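Long-range contacts in oxidoreductase, 2OG-Fe oxygenase family protein, putative, expressed (Oryza sativa subsp. japonica, PDB 5XEG), which probably acts as an iron(II)- and 2-oxoglutarate-dependent dioxygenase of the AlkB family, this chain being its 2-oxoglutarate oxygenase domain: residues Tyr43-Arg48 against Leu55-Leu60; Gly61-Pro66 against Ala80-Ile85. All coordinates share one frame; numbering follows the deposited sequence.

Contact 1: Tyr43-Arg48 against Leu55-Leu60; sequences YTPGYR and LQMMCL. With AKG (2-oxoglutaric acid), chain B.
Leu55 meets Pro45 and Arg48: its carbonyl O lies 3.4 Å from Pro45 CD, while its methyl CD2 sits over one face of the Arg48 guanidinium, 3.9 Å from Arg48 NH1. Gln56 follows, with its CA 3.3 Å from Tyr43 O in a CA-H...O contact and its CG beside Thr44 OG1. Met57 fixes the register. It forms a single antiparallel hydrogen-bonded bridge with Tyr43, Met57 N reaching Tyr43 O at 2.9 Å (161° at the hydrogen) and Tyr43 N reaching Met57 O at 3.0 Å. Both side chains place CG between the backbone N and the carbonyl carbon (chi1 67° for Tyr43, 60° for Met57) and run side by side, so that Met57 CG lies over one face of the Tyr43 ring, offset toward its rim, and Met57 CE comes 3.8 Å from Tyr43 OH. Met57 SD lies obliquely off the same ring, a Met-aromatic contact. An alanine in place of Tyr43 would probably leave Met57 CG without the ring face over it and CE without the hydroxyl beside it. Met57 SD also touches Pro45 CB and accepts a weak bond from Arg48 NH1 (3.6 Å). Bent at chi2 and chi3, Arg48 binds 2-oxoglutarate, NH2 donating to its O2 at 2.7 Å; NH1 is also hydrogen-bonded to Asn128 OD1. Strand 55-59 is an outermost strand of the large sheet of the double-stranded beta-helix (jelly-roll) core, hydrogen-bonded through Gln56 and Met58 to strand 124-131, with loop 43-48, which follows helix 22-37, bridging to it at Met57.

Contact 2: Gly61-Pro66 against Ala80-Ile85; sequences GKNWDP and AQPPSI
Gly61 and the two prolines Pro82 and Pro83 form the close-packed end of this contact. Gly61 N donates to Pro83 O at 2.8 Å, nearly straight (162° at the hydrogen) and in the carbonyl plane. The carbonyl of the same glycine turns to the preceding proline, where Gly61 O lies 3.4 Å from Pro82 CB and equally near its CG. Ile85 closes in beside the peptide: its CG1, anti to the carbonyl carbon (chi1 -58°), stands 3.8 Å from Gly61 N. A beta-carbon at Gly61 would fall only 3.1 Å from Ile85 CD1, and the backbone there has a positive phi of 84°, so both local sterics and conformation suit a glycine. The hydrogen bond joins two connections at the margin of the jelly-roll fold: the turn between strands 55-59 and 63-64, and the proline-containing loop that leads from strand 71-72 to helix 87-107. Further along, the packing thins to a light contact on Pro82 CG, the nearest atom being Asn63 CB at 3.7 Å, with the two side chains crossing at about a right angle. Asn63 belongs to the small two-stranded sheet, its backbone hydrogen-bonded to Gly72. On the looser side, Lys62 and solvent-exposed Ser84 both start their side chains away from the other segment, and the Lys62 side chain comes no nearer to loop 80-85 than 6.2 Å.

How the contacts relate
The two contacts follow one another along the chain, contact 1 closing at strand 55-59 before contact 2 opens at Gly61, and their centres lie about 11 Å apart. They meet directly: Cys59 O is 3.3 Å from Pro82 CB, and Leu60 CB is 3.6 Å from Pro83 O. Trp64 provides a second junction, its CH2 lying 3.4 Å from Arg48 NE, while its NE1 is hydrogen-bonded to Asp143. Contact 1 reaches the cosubstrate through Arg48, whose side chain is about 5 Å from the bound manganese ion; 2-oxoglutarate is also held by Asn128, Tyr130 and Arg223. Contact 2 stands farther out, the Asn63 side chain about 12 Å from 2-oxoglutarate.

Contact 1: Tyr43-Arg48 against Leu55-Leu60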
loop_
_atom_site.group_PDB
_atom_site.type_symbol
_atom_site.label_atom_id
_atom_site.label_comp_id
_atom_site.label_asym_id
_atom_site.label_seq_id
_atom_site.Cartn_x
_atom_site.Cartn_y
_atom_site.Cartn_z
ATOM N N TYR A 43 13.509 -7.355 -5.051
ATOM C CA TYR A 43 14.311 -8.345 -4.408
ATOM C C TYR A 43 13.475 -9.011 -3.293
ATOM O O TYR A 43 12.443 -8.517 -2.882
ATOM C CB TYR A 43 15.549 -7.764 -3.775
ATOM C CG TYR A 43 15.360 -6.854 -2.614
ATOM C CD1 TYR A 43 14.985 -5.530 -2.800
ATOM C CD2 TYR A 43 15.547 -7.324 -1.278
ATOM C CE1 TYR A 43 14.804 -4.656 -1.757
ATOM C CE2 TYR A 43 15.423 -6.455 -0.204
ATOM C CZ TYR A 43 15.047 -5.136 -0.439
ATOM O OH TYR A 43 14.882 -4.190 0.546
ATOM N N THR A 44 13.955 -10.166 -2.884
ATOM C CA THR A 44 13.308 -10.938 -1.818
ATOM C C THR A 44 13.907 -10.482 -0.520
ATOM O O THR A 44 15.090 -10.702 -0.281
ATOM C CB THR A 44 13.488 -12.433 -2.040
ATOM O OG1 THR A 44 12.983 -12.798 -3.327
ATOM C CG2 THR A 44 12.777 -13.218 -0.983
ATOM N N PRO A 45 13.087 -9.836 0.380
ATOM C CA PRO A 45 13.625 -9.322 1.643
ATOM C C PRO A 45 13.993 -10.463 2.555
ATOM O O PRO A 45 13.228 -11.478 2.625
ATOM C CB PRO A 45 12.489 -8.496 2.183
ATOM C CG PRO A 45 11.257 -9.125 1.650
ATOM C CD PRO A 45 11.644 -9.579 0.268
ATOM N N GLY A 46 15.113 -10.343 3.293
ATOM C CA GLY A 46 15.409 -11.426 4.195
ATOM C C GLY A 46 14.479 -11.420 5.437
ATOM O O GLY A 46 14.281 -12.447 6.057
ATOM N N TYR A 47 13.967 -10.263 5.758
ATOM C CA TYR A 47 13.156 -10.021 6.963
ATOM C C TYR A 47 11.997 -9.079 6.614
ATOM O O TYR A 47 12.200 -8.028 5.952
ATOM C CB TYR A 47 14.031 -9.358 8.046
ATOM C CG TYR A 47 13.209 -8.586 9.105
ATOM C CD1 TYR A 47 12.364 -9.285 9.945
ATOM C CD2 TYR A 47 13.297 -7.194 9.263
ATOM C CE1 TYR A 47 11.597 -8.612 10.907
ATOM C CE2 TYR A 47 12.561 -6.543 10.201
ATOM C CZ TYR A 47 11.701 -7.267 11.033
ATOM O OH TYR A 47 10.928 -6.610 11.961
ATOM N N ARG A 48 10.801 -9.398 7.133
ATOM C CA ARG A 48 9.724 -8.448 7.241
ATOM C C ARG A 48 9.072 -8.611 8.572
ATOM O O ARG A 48 8.872 -9.737 9.011
ATOM C CB ARG A 48 8.640 -8.674 6.164
ATOM C CG ARG A 48 9.067 -8.304 4.728
ATOM C CD ARG A 48 9.371 -6.817 4.490
ATOM N NE ARG A 48 8.177 -6.037 4.715
ATOM C CZ ARG A 48 7.326 -5.556 3.816
ATOM N NH1 ARG A 48 7.585 -5.538 2.507
ATOM N NH2 ARG A 48 6.242 -4.997 4.269
ATOM N N LEU A 55 6.932 -13.108 -1.355
ATOM C CA LEU A 55 6.912 -11.663 -1.424
ATOM C C LEU A 55 8.255 -11.148 -1.920
ATOM O O LEU A 55 9.307 -11.481 -1.374
ATOM C CB LEU A 55 6.676 -11.082 -0.006
ATOM C CG LEU A 55 6.705 -9.543 0.136
ATOM C CD1 LEU A 55 5.608 -8.933 -0.701
ATOM C CD2 LEU A 55 6.435 -9.186 1.585
ATOM N N GLN A 56 8.206 -10.269 -2.904
ATOM C CA GLN A 56 9.332 -9.432 -3.270
ATOM C C GLN A 56 8.955 -7.951 -3.158
ATOM O O GLN A 56 7.776 -7.585 -3.188
ATOM C CB GLN A 56 9.670 -9.737 -4.745
ATOM C CG GLN A 56 10.030 -11.227 -5.045
ATOM C CD GLN A 56 10.088 -11.420 -6.578
ATOM O OE1 GLN A 56 10.997 -10.923 -7.166
ATOM N NE2 GLN A 56 9.077 -12.072 -7.199
ATOM N N MET A 57 9.952 -7.089 -3.021
ATOM C CA MET A 57 9.692 -5.677 -2.787
ATOM C C MET A 57 10.699 -4.806 -3.487
ATOM O O MET A 57 11.804 -5.252 -3.796
ATOM C CB MET A 57 9.659 -5.340 -1.291
ATOM C CG MET A 57 10.964 -5.657 -0.571
ATOM S SD MET A 57 10.913 -5.219 1.204
ATOM C CE MET A 57 11.166 -3.464 1.091
ATOM N N MET A 58 10.321 -3.560 -3.657
ATOM C CA MET A 58 11.277 -2.513 -4.011
ATOM C C MET A 58 10.700 -1.218 -3.610
ATOM O O MET A 58 9.460 -1.084 -3.499
ATOM C CB MET A 58 11.582 -2.509 -5.526
ATOM C CG MET A 58 10.452 -2.220 -6.466
ATOM S SD MET A 58 10.944 -1.611 -8.185
ATOM C CE MET A 58 11.502 -0.032 -7.687
ATOM N N CYS A 59 11.583 -0.262 -3.332
ATOM C CA CYS A 59 11.154 1.048 -2.911
ATOM C C CYS A 59 11.288 2.050 -4.030
ATOM O O CYS A 59 12.205 1.932 -4.870
ATOM C CB CYS A 59 11.947 1.501 -1.707
ATOM S SG CYS A 59 11.564 0.478 -0.211
ATOM N N LEU A 60 10.394 3.042 -4.012
ATOM C CA LEU A 60 10.578 4.287 -4.820
ATOM C C LEU A 60 10.688 5.477 -3.879
ATOM O O LEU A 60 10.056 5.472 -2.852
ATOM C CB LEU A 60 9.400 4.514 -5.763
ATOM C CG LEU A 60 8.898 3.292 -6.490
ATOM C CD1 LEU A 60 7.581 3.611 -7.217
ATOM C CD2 LEU A 60 9.942 2.846 -7.488
HETATM C C1 AKG B . 3.485 -3.158 3.959
HETATM O O1 AKG B . 3.894 -2.412 4.874
HETATM O O2 AKG B . 4.257 -3.640 3.101
HETATM C C2 AKG B . 2.062 -3.477 3.888
HETATM O O5 AKG B . 1.396 -3.536 4.908
HETATM C C3 AKG B . 1.418 -3.732 2.546
HETATM C C4 AKG B . 0.147 -4.549 2.740
HETATM C C5 AKG B . -0.461 -4.863 1.394
HETATM O O3 AKG B . -1.610 -4.440 1.145
HETATM O O4 AKG B . 0.208 -5.536 0.579
#

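Contact 2: Gly61-Pro66 against Ala80-Ile85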
loop_
_atom_site.group_PDB
_atom_site.type_symbol
_atom_site.label_atom_id
_atom_site.label_comp_id
_atom_site.label_asym_id
_atom_site.label_seq_id
_atom_site.Cartn_x
_atom_site.Cartn_y
_atom_site.Cartn_z
ATOM N N GLY A 61 11.505 6.482 -4.238
ATOM C CA GLY A 61 11.758 7.632 -3.379
ATOM C C GLY A 61 12.843 7.282 -2.397
ATOM O O GLY A 61 13.936 6.877 -2.818
ATOM N N LYS A 62 12.537 7.317 -1.107
ATOM C CA LYS A 62 13.430 6.807 -0.108
ATOM C C LYS A 62 13.444 5.296 -0.057
ATOM O O LYS A 62 12.489 4.635 -0.417
ATOM C CB LYS A 62 13.089 7.356 1.262
ATOM C CG LYS A 62 13.311 8.842 1.319
ATOM C CD LYS A 62 12.511 9.430 2.463
ATOM C CE LYS A 62 12.781 8.743 3.784
ATOM N NZ LYS A 62 14.245 8.656 4.081
ATOM N N ASN A 63 14.562 4.744 0.361
ATOM C CA ASN A 63 14.626 3.341 0.551
ATOM C C ASN A 63 14.252 3.024 1.958
ATOM O O ASN A 63 14.746 3.700 2.895
ATOM C CB ASN A 63 16.030 2.805 0.330
ATOM C CG ASN A 63 16.026 1.294 0.305
ATOM O OD1 ASN A 63 15.356 0.689 -0.500
ATOM N ND2 ASN A 63 16.742 0.682 1.225
ATOM N N TRP A 64 13.573 1.891 2.136
ATOM C CA TRP A 64 13.204 1.368 3.450
ATOM C C TRP A 64 13.938 0.028 3.662
ATOM O O TRP A 64 13.583 -0.982 3.055
ATOM C CB TRP A 64 11.692 1.169 3.549
ATOM C CG TRP A 64 11.258 0.502 4.818
ATOM C CD1 TRP A 64 11.421 0.972 6.088
ATOM C CD2 TRP A 64 10.587 -0.759 4.939
ATOM N NE1 TRP A 64 10.893 0.082 6.993
ATOM C CE2 TRP A 64 10.376 -0.989 6.313
ATOM C CE3 TRP A 64 10.146 -1.716 4.019
ATOM C CZ2 TRP A 64 9.743 -2.135 6.788
ATOM C CZ3 TRP A 64 9.518 -2.852 4.494
ATOM C CH2 TRP A 64 9.322 -3.052 5.865
ATOM N N ASP A 65 14.957 0.032 4.522
ATOM C CA ASP A 65 15.775 -1.135 4.808
ATOM C C ASP A 65 15.423 -1.751 6.227
ATOM O O ASP A 65 14.912 -1.045 7.078
ATOM C CB ASP A 65 17.252 -0.712 4.904
ATOM C CG ASP A 65 18.209 -1.888 5.130
ATOM O OD1 ASP A 65 18.356 -2.822 4.281
ATOM O OD2 ASP A 65 18.898 -1.833 6.154
ATOM N N PRO A 66 15.806 -3.022 6.490
ATOM C CA PRO A 66 15.922 -3.747 7.844
ATOM C C PRO A 66 17.147 -3.370 8.771
ATOM O O PRO A 66 17.138 -2.352 9.526
ATOM C CB PRO A 66 16.049 -5.234 7.447
ATOM C CG PRO A 66 15.428 -5.308 6.058
ATOM C CD PRO A 66 15.564 -3.980 5.373
ATOM N N ALA A 80 22.202 0.466 -4.666
ATOM C CA ALA A 80 21.361 1.125 -5.696
ATOM C C ALA A 80 20.489 2.170 -5.073
ATOM O O ALA A 80 19.993 2.018 -3.925
ATOM C CB ALA A 80 20.525 0.120 -6.421
ATOM N N GLN A 81 20.290 3.271 -5.801
ATOM C CA GLN A 81 19.386 4.299 -5.342
ATOM C C GLN A 81 18.003 3.887 -5.853
ATOM O O GLN A 81 17.886 3.451 -6.984
ATOM C CB GLN A 81 19.812 5.654 -5.910
ATOM C CG GLN A 81 19.066 6.851 -5.331
ATOM C CD GLN A 81 19.772 8.185 -5.611
ATOM O OE1 GLN A 81 20.794 8.242 -6.312
ATOM N NE2 GLN A 81 19.238 9.254 -5.045
ATOM N N PRO A 82 16.960 4.060 -5.040
ATOM C CA PRO A 82 15.637 3.751 -5.589
ATOM C C PRO A 82 15.293 4.704 -6.708
ATOM O O PRO A 82 15.668 5.865 -6.639
ATOM C CB PRO A 82 14.703 4.016 -4.420
ATOM C CG PRO A 82 15.541 3.857 -3.219
ATOM C CD PRO A 82 16.892 4.337 -3.610
ATOM N N PRO A 83 14.574 4.217 -7.698
ATOM C CA PRO A 83 13.880 5.153 -8.629
ATOM C C PRO A 83 13.043 6.164 -7.855
ATOM O O PRO A 83 12.548 5.862 -6.714
ATOM C CB PRO A 83 12.980 4.206 -9.447
ATOM C CG PRO A 83 13.634 2.862 -9.297
ATOM C CD PRO A 83 14.136 2.826 -7.890
ATOM N N SER A 84 12.854 7.368 -8.400
ATOM C CA SER A 84 12.011 8.346 -7.710
ATOM C C SER A 84 10.529 7.919 -7.914
ATOM O O SER A 84 10.212 7.128 -8.814
ATOM C CB SER A 84 12.259 9.761 -8.194
ATOM O OG SER A 84 11.732 9.902 -9.455
ATOM N N ILE A 85 9.659 8.452 -7.078
ATOM C CA ILE A 85 8.217 8.210 -7.221
ATOM C C ILE A 85 7.680 9.006 -8.424
ATOM O O ILE A 85 7.803 10.237 -8.457
ATOM C CB ILE A 85 7.459 8.662 -5.963
ATOM C CG1 ILE A 85 7.977 7.926 -4.713
ATOM C CG2 ILE A 85 5.953 8.484 -6.129
ATOM C CD1 ILE A 85 7.558 8.515 -3.396
#